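Local coordinates for glucan-binding protein C, GbpC (Streptococcus mutans UA159, PDB 5UQZ) that probably binds glucan at the streptococcal cell wall and mediates adherence both with and without sucrose, through a calcium-binding beta-supersandwich domain, at residues Ser224-Thr229 with His235-Asn240; Phe314-Asn319 with Leu323-Trp328. All coordinates share one frame; numbering follows the deposited sequence.

Interaction 1: residues Ser224-Thr229 with His235-Asn240; sequences SLNHWT and HVEKVN. With CA (calcium ion), chain B.
The indole of Trp228 lies over one face of the His235 imidazole in an offset stack, its five-membered ring 4.2 Å from the imidazole by centroids and the planes 9° apart. The same indole face takes His235 CB, which sits over the six-membered ring in a CH-pi contact. Trp228 gets there with CG between the backbone N and the carbonyl carbon (chi1 54°), which folds the indole back over the partner strand. At the imidazole edge, in the ring plane, NE2 donates to Glu237 OE2 at 2.7 Å, and OE2 accepts on its anti lone pair, away from OE1; ND1 is hydrogen-bonded to Asn319 OD1. On the opposite sheet face, Val236 CG2 stands over the centre of the His227 ring, 3.4 Å from its centroid. Trp228 and His235 form an antiparallel hydrogen-bonded pair, with Trp228 N to His235 O and His235 N to Trp228 O both 2.9 Å. Beyond it Glu237 N reaches Asn226 O, and a water bridges Leu225 O and Glu237 O. In the loop before strand 227-229, Ser224 binds calcium through O and OG and Asn226 through OD1 (2.3 Å); Glu237 OE1 binds it from the partner strand at 2.5 Å. Four waters complete eight ligands, and one of them also donates to Glu237 OE2. Asn226 ND2 is held by Gln268 OE1 and Asp285 OD2, and Ser224 OG by Asp285 OD1. The carboxylate thus serves the metal with one oxygen and the imidazole with the other, so His235 acts as a second-shell residue that fixes the rotation of a calcium ligand.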
ATOM      1  N   SER A 224      -0.275  -3.602   0.707  1.00  8.87           N
ATOM      2  CA  SER A 224      -1.455  -2.795   0.447  1.00  8.38           C
ATOM      3  C   SER A 224      -2.156  -3.214  -0.860  1.00  8.84           C
ATOM      4  O   SER A 224      -2.575  -2.398  -1.673  1.00  8.86           O
ATOM      5  CB  SER A 224      -1.089  -1.313   0.438  1.00 10.14           C
ATOM      6  OG  SER A 224      -2.231  -0.486   0.355  1.00 11.14           O
ATOM      7  N   LEU A 225      -2.378  -4.531  -1.017  1.00  8.13           N
ATOM      8  CA  LEU A 225      -3.123  -5.033  -2.176  1.00  8.02           C
ATOM      9  C   LEU A 225      -4.580  -5.188  -1.756  1.00  8.32           C
ATOM     10  O   LEU A 225      -5.072  -6.298  -1.468  1.00  8.75           O
ATOM     11  CB  LEU A 225      -2.512  -6.313  -2.721  1.00  9.05           C
ATOM     12  CG  LEU A 225      -1.066  -6.154  -3.248  1.00  9.45           C
ATOM     13  CD1 LEU A 225      -0.552  -7.483  -3.742  1.00 11.95           C
ATOM     14  CD2 LEU A 225      -0.936  -5.094  -4.323  1.00 12.31           C
ATOM     15  N   ASN A 226      -5.290  -4.069  -1.778  1.00  8.61           N
ATOM     16  CA  ASN A 226      -6.666  -4.063  -1.286  1.00  8.73           C
ATOM     17  C   ASN A 226      -7.622  -4.772  -2.236  1.00  7.98           C
ATOM     18  O   ASN A 226      -7.508  -4.615  -3.451  1.00  9.56           O
ATOM     19  CB  ASN A 226      -7.181  -2.613  -1.150  1.00  9.94           C
ATOM     20  CG  ASN A 226      -6.295  -1.760  -0.292  1.00  9.99           C
ATOM     21  OD1 ASN A 226      -5.184  -1.439  -0.704  1.00 11.85           O
ATOM     22  ND2 ASN A 226      -6.734  -1.431   0.917  1.00 11.80           N
ATOM     23  N   HIS A 227      -8.584  -5.481  -1.648  1.00  8.66           N
ATOM     24  CA  HIS A 227      -9.729  -5.979  -2.383  1.00  9.33           C
ATOM     25  C   HIS A 227     -10.942  -5.610  -1.538  1.00  9.89           C
ATOM     26  O   HIS A 227     -11.126  -6.131  -0.428  1.00 10.85           O
ATOM     27  CB  HIS A 227      -9.626  -7.499  -2.548  1.00  8.97           C
ATOM     28  CG  HIS A 227     -10.758  -8.102  -3.337  1.00 10.18           C
ATOM     29  ND1 HIS A 227     -10.742  -9.414  -3.771  1.00 12.01           N
ATOM     30  CD2 HIS A 227     -11.929  -7.571  -3.784  1.00 11.46           C
ATOM     31  CE1 HIS A 227     -11.843  -9.658  -4.457  1.00 13.38           C
ATOM     32  NE2 HIS A 227     -12.582  -8.562  -4.472  1.00 12.53           N
ATOM     33  N   TRP A 228     -11.754  -4.695  -2.023  1.00 10.90           N
ATOM     34  CA  TRP A 228     -12.997  -4.356  -1.348  1.00 13.87           C
ATOM     35  C   TRP A 228     -14.177  -4.582  -2.281  1.00 15.14           C
ATOM     36  O   TRP A 228     -14.055  -4.386  -3.495  1.00 14.04           O
ATOM     37  CB  TRP A 228     -12.999  -2.934  -0.768  1.00 16.31           C
ATOM     38  CG  TRP A 228     -12.672  -1.721  -1.664  1.00 14.62           C
ATOM     39  CD1 TRP A 228     -11.477  -1.023  -1.710  1.00 16.38           C
ATOM     40  CD2 TRP A 228     -13.554  -1.050  -2.580  1.00 14.03           C
ATOM     41  NE1 TRP A 228     -11.590   0.046  -2.584  1.00 16.17           N
ATOM     42  CE2 TRP A 228     -12.845   0.047  -3.126  1.00 15.88           C
ATOM     43  CE3 TRP A 228     -14.876  -1.269  -2.990  1.00 16.46           C
ATOM     44  CZ2 TRP A 228     -13.413   0.914  -4.064  1.00 15.36           C
ATOM     45  CZ3 TRP A 228     -15.436  -0.398  -3.927  1.00 17.18           C
ATOM     46  CH2 TRP A 228     -14.706   0.663  -4.447  1.00 17.80           C
ATOM     47  N   THR A 229     -15.289  -5.040  -1.708  1.00 16.80           N
ATOM     48  CA  THR A 229     -16.490  -5.321  -2.479  1.00 19.97           C
ATOM     49  C   THR A 229     -17.648  -4.600  -1.812  1.00 23.34           C
ATOM     50  O   THR A 229     -18.014  -4.921  -0.669  1.00 28.62           O
ATOM     51  CB  THR A 229     -16.758  -6.827  -2.559  1.00 21.53           C
ATOM     52  OG1 THR A 229     -15.602  -7.513  -3.063  1.00 22.84           O
ATOM     53  CG2 THR A 229     -17.911  -7.097  -3.485  1.00 26.19           C
ATOM     54  N   HIS A 235     -13.378  -3.861  -6.219  1.00 10.28           N
ATOM     55  CA  HIS A 235     -12.095  -3.212  -6.466  1.00  9.63           C
ATOM     56  C   HIS A 235     -10.974  -4.147  -6.023  1.00  8.55           C
ATOM     57  O   HIS A 235     -10.931  -4.527  -4.843  1.00 10.16           O
ATOM     58  CB  HIS A 235     -12.078  -1.979  -5.577  1.00 10.32           C
ATOM     59  CG  HIS A 235     -10.780  -1.221  -5.591  1.00 10.52           C
ATOM     60  ND1 HIS A 235     -10.644  -0.004  -6.223  1.00 10.78           N
ATOM     61  CD2 HIS A 235      -9.578  -1.475  -5.007  1.00 11.34           C
ATOM     62  CE1 HIS A 235      -9.431   0.481  -5.992  1.00 11.20           C
ATOM     63  NE2 HIS A 235      -8.752  -0.402  -5.262  1.00 10.92           N
ATOM     64  N   VAL A 236     -10.094  -4.522  -6.948  1.00  9.18           N
ATOM     65  CA  VAL A 236      -9.025  -5.467  -6.639  1.00  9.07           C
ATOM     66  C   VAL A 236      -7.712  -4.901  -7.161  1.00  8.56           C
ATOM     67  O   VAL A 236      -7.625  -4.451  -8.316  1.00  9.72           O
ATOM     68  CB  VAL A 236      -9.290  -6.862  -7.261  1.00 10.32           C
ATOM     69  CG1 VAL A 236      -8.255  -7.873  -6.753  1.00 11.54           C
ATOM     70  CG2 VAL A 236     -10.680  -7.393  -7.040  1.00 13.99           C
ATOM     71  N   GLU A 237      -6.684  -4.945  -6.308  1.00  7.87           N
ATOM     72  CA  GLU A 237      -5.318  -4.552  -6.657  1.00  7.48           C
ATOM     73  C   GLU A 237      -4.491  -5.818  -6.815  1.00  7.70           C
ATOM     74  O   GLU A 237      -4.521  -6.700  -5.947  1.00  8.34           O
ATOM     75  CB  GLU A 237      -4.779  -3.617  -5.575  1.00  8.49           C
ATOM     76  CG  GLU A 237      -5.648  -2.365  -5.507  1.00  9.11           C
ATOM     77  CD  GLU A 237      -5.374  -1.373  -4.404  1.00  9.88           C
ATOM     78  OE1 GLU A 237      -4.360  -1.455  -3.694  1.00  9.88           O
ATOM     79  OE2 GLU A 237      -6.234  -0.444  -4.286  1.00 12.23           O
ATOM     80  N   LYS A 238      -3.741  -5.898  -7.909  1.00  8.01           N
ATOM     81  CA  LYS A 238      -3.026  -7.117  -8.295  1.00  8.22           C
ATOM     82  C   LYS A 238      -1.631  -6.784  -8.784  1.00  8.16           C
ATOM     83  O   LYS A 238      -1.380  -5.685  -9.272  1.00  8.66           O
ATOM     84  CB  LYS A 238      -3.755  -7.829  -9.476  1.00  9.70           C
ATOM     85  CG  LYS A 238      -5.236  -8.128  -9.235  1.00 10.40           C
ATOM     86  CD  LYS A 238      -5.817  -8.920 -10.397  1.00 12.40           C
ATOM     87  CE  LYS A 238      -7.233  -9.348 -10.117  1.00 13.92           C
ATOM     88  NZ  LYS A 238      -7.843  -9.963 -11.315  1.00 17.89           N
ATOM     89  N   VAL A 239      -0.733  -7.774  -8.664  1.00  8.14           N
ATOM     90  CA  VAL A 239       0.594  -7.646  -9.264  1.00  7.47           C
ATOM     91  C   VAL A 239       0.898  -8.894 -10.083  1.00  7.80           C
ATOM     92  O   VAL A 239       0.776 -10.016  -9.575  1.00  9.38           O
ATOM     93  CB  VAL A 239       1.691  -7.415  -8.214  1.00  8.85           C
ATOM     94  CG1 VAL A 239       3.044  -7.157  -8.930  1.00 12.78           C
ATOM     95  CG2 VAL A 239       1.319  -6.264  -7.329  1.00 11.10           C
ATOM     96  N   ASN A 240       1.330  -8.719 -11.332  1.00  8.26           N
ATOM     97  CA  ASN A 240       1.889  -9.788 -12.135  1.00  8.25           C
ATOM     98  C   ASN A 240       3.403  -9.675 -11.992  1.00  8.67           C
ATOM     99  O   ASN A 240       4.007  -8.681 -12.425  1.00  9.50           O
ATOM    100  CB  ASN A 240       1.459  -9.647 -13.590  1.00 10.79           C
ATOM    101  CG  ASN A 240       1.932 -10.813 -14.431  1.00 13.69           C
ATOM    102  OD1 ASN A 240       3.037 -11.332 -14.237  1.00 14.58           O
ATOM    103  ND2 ASN A 240       1.078 -11.269 -15.367  1.00 17.68           N
TER
HETATM  104 CA    CA B 501      -3.480  -0.218  -1.744  1.00  9.73          CA
HETATM  105  O   HOH W   1      -5.908  -7.767  -3.735  1.00  9.50           O
HETATM  106  O   HOH W   2      -5.582   1.093  -2.401  1.00 24.68           O
HETATM  107  O   HOH W   3      -4.199   1.450  -0.085  1.00 13.69           O
HETATM  108  O   HOH W   4      -3.137   2.155  -2.364  1.00 23.40           O
HETATM  109  O   HOH W   5      -1.436  -0.127  -2.951  1.00 13.92           O

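Interaction 2: residues Phe314-Asn319 with Leu323-Trp328; sequences FTVGGN and LPTTIW
Val316 overlaps two residues of the facing strand: its CG1 meets Ile327 CG2 at 3.6 Å and Thr325 CG2 at 3.7 Å. The side chains come from opposite backbones and slide past one another, so branches rather than chain ends do the touching, CG1 resting on the CG2 methyls of Thr325 and Ile327. With CG1 between the backbone N and the carbonyl carbon (chi1 55°), Val316 can touch both neighbours through one methyl. Ile327 CG2 also reaches Phe314 CE1 at 3.7 Å, approaching the ring obliquely. At the other end the contact turns polar. Asn319 ND2 donates to Leu323 O at 3.0 Å in a nearly straight bond (168°); the oxygen lies in the amide plane, whereas the nitrogen stands above the plane of the carbonyl. The same ND2 gives a hydrogen bond to a water that also accepts from Thr326 N, and a second water links Asn319 N with Thr325 OG1, which is also hydrogen-bonded to Thr186 OG1. With OD1 held by His235, both ends of the Asn319 amide are engaged and its rotation is fixed.

No backbone hydrogen bond joins the two strands, whose axes approach to 7.1 Å: this is face-to-face packing of a beta sandwich. Strand 312-319 lies between strands 194-204 and 233-240 in one sheet, while strand 325-329 edges the other beside strand 180-184, whose Ile182 touches both Phe314 and Ile327.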
ATOM      1  N   PHE A 314       1.590  -3.832 -12.058  1.00  7.82           N
ATOM      2  CA  PHE A 314       0.506  -3.750 -11.092  1.00  7.76           C
ATOM      3  C   PHE A 314      -0.758  -3.284 -11.788  1.00  8.52           C
ATOM      4  O   PHE A 314      -0.702  -2.549 -12.793  1.00  8.60           O
ATOM      5  CB  PHE A 314       0.849  -2.866  -9.898  1.00  9.03           C
ATOM      6  CG  PHE A 314       0.998  -1.374 -10.177  1.00  8.77           C
ATOM      7  CD1 PHE A 314      -0.147  -0.558 -10.198  1.00 11.00           C
ATOM      8  CD2 PHE A 314       2.239  -0.804 -10.323  1.00 10.00           C
ATOM      9  CE1 PHE A 314      -0.027   0.807 -10.405  1.00 12.27           C
ATOM     10  CE2 PHE A 314       2.350   0.588 -10.527  1.00 10.99           C
ATOM     11  CZ  PHE A 314       1.221   1.397 -10.556  1.00 10.82           C
ATOM     12  N   THR A 315      -1.900  -3.742 -11.270  1.00  8.37           N
ATOM     13  CA  THR A 315      -3.175  -3.323 -11.820  1.00  8.85           C
ATOM     14  C   THR A 315      -4.166  -3.020 -10.714  1.00  8.30           C
ATOM     15  O   THR A 315      -4.092  -3.569  -9.605  1.00  9.32           O
ATOM     16  CB  THR A 315      -3.817  -4.342 -12.811  1.00 10.30           C
ATOM     17  OG1 THR A 315      -4.272  -5.485 -12.096  1.00 11.50           O
ATOM     18  CG2 THR A 315      -2.826  -4.813 -13.866  1.00 12.29           C
ATOM     19  N   VAL A 316      -5.130  -2.173 -11.037  1.00  7.71           N
ATOM     20  CA  VAL A 316      -6.245  -1.883 -10.149  1.00  8.47           C
ATOM     21  C   VAL A 316      -7.476  -1.675 -11.004  1.00  8.26           C
ATOM     22  O   VAL A 316      -7.434  -0.953 -12.017  1.00  8.85           O
ATOM     23  CB  VAL A 316      -5.957  -0.681  -9.207  1.00  8.83           C
ATOM     24  CG1 VAL A 316      -5.563   0.582  -9.984  1.00  9.69           C
ATOM     25  CG2 VAL A 316      -7.123  -0.431  -8.288  1.00 10.00           C
ATOM     26  N   GLY A 317      -8.584  -2.297 -10.613  1.00  8.51           N
ATOM     27  CA  GLY A 317      -9.819  -2.152 -11.373  1.00  9.82           C
ATOM     28  C   GLY A 317     -10.971  -2.725 -10.583  1.00  8.76           C
ATOM     29  O   GLY A 317     -10.799  -3.260  -9.493  1.00  9.92           O
ATOM     30  N   GLY A 318     -12.169  -2.594 -11.154  1.00  9.31           N
ATOM     31  CA  GLY A 318     -13.373  -3.137 -10.538  1.00  9.98           C
ATOM     32  C   GLY A 318     -14.327  -2.114  -9.958  1.00  9.17           C
ATOM     33  O   GLY A 318     -15.423  -2.495  -9.531  1.00 10.13           O
ATOM     34  N   ASN A 319     -13.956  -0.831  -9.912  1.00  9.60           N
ATOM     35  CA  ASN A 319     -14.887   0.179  -9.422  1.00  9.28           C
ATOM     36  C   ASN A 319     -16.065   0.306 -10.368  1.00 10.85           C
ATOM     37  O   ASN A 319     -15.943   0.092 -11.585  1.00 11.09           O
ATOM     38  CB  ASN A 319     -14.222   1.563  -9.423  1.00 10.45           C
ATOM     39  CG  ASN A 319     -13.260   1.738  -8.277  1.00 10.19           C
ATOM     40  OD1 ASN A 319     -12.759   0.739  -7.709  1.00 12.21           O
ATOM     41  ND2 ASN A 319     -12.885   2.958  -7.974  1.00 10.89           N
ATOM     42  N   LEU A 323     -16.887   6.252 -10.104  1.00 11.80           N
ATOM     43  CA  LEU A 323     -16.078   6.287  -8.890  1.00 11.80           C
ATOM     44  C   LEU A 323     -14.632   6.158  -9.322  1.00 10.82           C
ATOM     45  O   LEU A 323     -14.195   5.049  -9.682  1.00 10.42           O
ATOM     46  CB  LEU A 323     -16.469   5.116  -7.995  1.00 12.62           C
ATOM     47  CG  LEU A 323     -15.825   5.230  -6.637  1.00 13.86           C
ATOM     48  CD1 LEU A 323     -16.466   6.347  -5.793  1.00 17.32           C
ATOM     49  CD2 LEU A 323     -15.834   3.893  -5.889  1.00 18.11           C
ATOM     50  N   PRO A 324     -13.852   7.231  -9.299  1.00 10.91           N
ATOM     51  CA  PRO A 324     -12.482   7.182  -9.847  1.00 10.35           C
ATOM     52  C   PRO A 324     -11.648   6.086  -9.210  1.00  9.57           C
ATOM     53  O   PRO A 324     -11.789   5.784  -8.010  1.00 11.00           O
ATOM     54  CB  PRO A 324     -11.929   8.576  -9.526  1.00 10.59           C
ATOM     55  CG  PRO A 324     -13.154   9.459  -9.601  1.00 12.99           C
ATOM     56  CD  PRO A 324     -14.268   8.619  -8.971  1.00 12.44           C
ATOM     57  N   THR A 325     -10.823   5.450 -10.048  1.00  9.57           N
ATOM     58  CA  THR A 325      -9.957   4.351  -9.633  1.00 10.03           C
ATOM     59  C   THR A 325      -8.597   4.922  -9.265  1.00  8.54           C
ATOM     60  O   THR A 325      -8.006   5.663 -10.058  1.00 10.15           O
ATOM     61  CB  THR A 325      -9.773   3.383 -10.796  1.00 10.22           C
ATOM     62  OG1 THR A 325     -11.057   2.823 -11.121  1.00 10.53           O
ATOM     63  CG2 THR A 325      -8.850   2.228 -10.452  1.00 10.76           C
ATOM     64  N   THR A 326      -8.089   4.575  -8.084  1.00  8.68           N
ATOM     65  CA  THR A 326      -6.779   5.041  -7.616  1.00  8.51           C
ATOM     66  C   THR A 326      -6.008   3.903  -6.995  1.00  9.59           C
ATOM     67  O   THR A 326      -6.594   2.956  -6.466  1.00  9.86           O
ATOM     68  CB  THR A 326      -6.938   6.155  -6.565  1.00 10.91           C
ATOM     69  OG1 THR A 326      -7.682   5.667  -5.447  1.00 14.58           O
ATOM     70  CG2 THR A 326      -7.665   7.364  -7.143  1.00 12.34           C
ATOM     71  N   ILE A 327      -4.689   4.061  -6.957  1.00  9.26           N
ATOM     72  CA  ILE A 327      -3.811   3.198  -6.179  1.00  9.06           C
ATOM     73  C   ILE A 327      -2.549   3.968  -5.861  1.00  8.55           C
ATOM     74  O   ILE A 327      -1.968   4.636  -6.742  1.00  8.83           O
ATOM     75  CB  ILE A 327      -3.494   1.869  -6.909  1.00  8.99           C
ATOM     76  CG1 ILE A 327      -2.718   0.917  -5.976  1.00 10.80           C
ATOM     77  CG2 ILE A 327      -2.776   2.076  -8.217  1.00 11.06           C
ATOM     78  CD1 ILE A 327      -2.462  -0.506  -6.616  1.00 10.92           C
ATOM     79  N   TRP A 328      -2.074   3.841  -4.616  1.00  8.82           N
ATOM     80  CA  TRP A 328      -0.737   4.284  -4.250  1.00  8.53           C
ATOM     81  C   TRP A 328       0.093   3.014  -4.251  1.00  7.53           C
ATOM     82  O   TRP A 328      -0.003   2.200  -3.322  1.00  9.51           O
ATOM     83  CB  TRP A 328      -0.706   4.940  -2.885  1.00  9.49           C
ATOM     84  CG  TRP A 328       0.647   5.454  -2.501  1.00  9.41           C
ATOM     85  CD1 TRP A 328       1.865   5.295  -3.176  1.00  9.07           C
ATOM     86  CD2 TRP A 328       0.933   6.279  -1.389  1.00 13.14           C
ATOM     87  NE1 TRP A 328       2.868   5.900  -2.487  1.00 11.25           N
ATOM     88  CE2 TRP A 328       2.326   6.531  -1.399  1.00 14.52           C
ATOM     89  CE3 TRP A 328       0.145   6.797  -0.354  1.00 18.34           C
ATOM     90  CZ2 TRP A 328       2.950   7.309  -0.426  1.00 22.43           C
ATOM     91  CZ3 TRP A 328       0.762   7.569   0.604  1.00 26.27           C
ATOM     92  CH2 TRP A 328       2.158   7.816   0.558  1.00 26.72           C
TER
HETATM   93  O   HOH W   6     -11.808   0.312 -11.495  1.00 12.83           O
HETATM   94  O   HOH W   7     -10.481   3.730  -6.295  1.00 14.29           O

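From the N terminus, residues 224-229 come first and pair with 235-240, closing the tight hairpin of interaction 1. Much later in the chain, residues 314-319 and 323-328 close the short connection of interaction 2, so the two loops follow in series without nesting or crossing. Space brings them together, with centres about 8 Å apart. Strands 233-240 and 312-319 are sheet neighbours, joined by Thr315 N and Lys238 O, and His235 CE1 packs on Val316 CG2. Interaction 2 then carries the chain from this sheet to the opposing one, where Ile327 CD1 packs 3.6 Å from Glu237 OE1, bringing the second layer beside the calcium site.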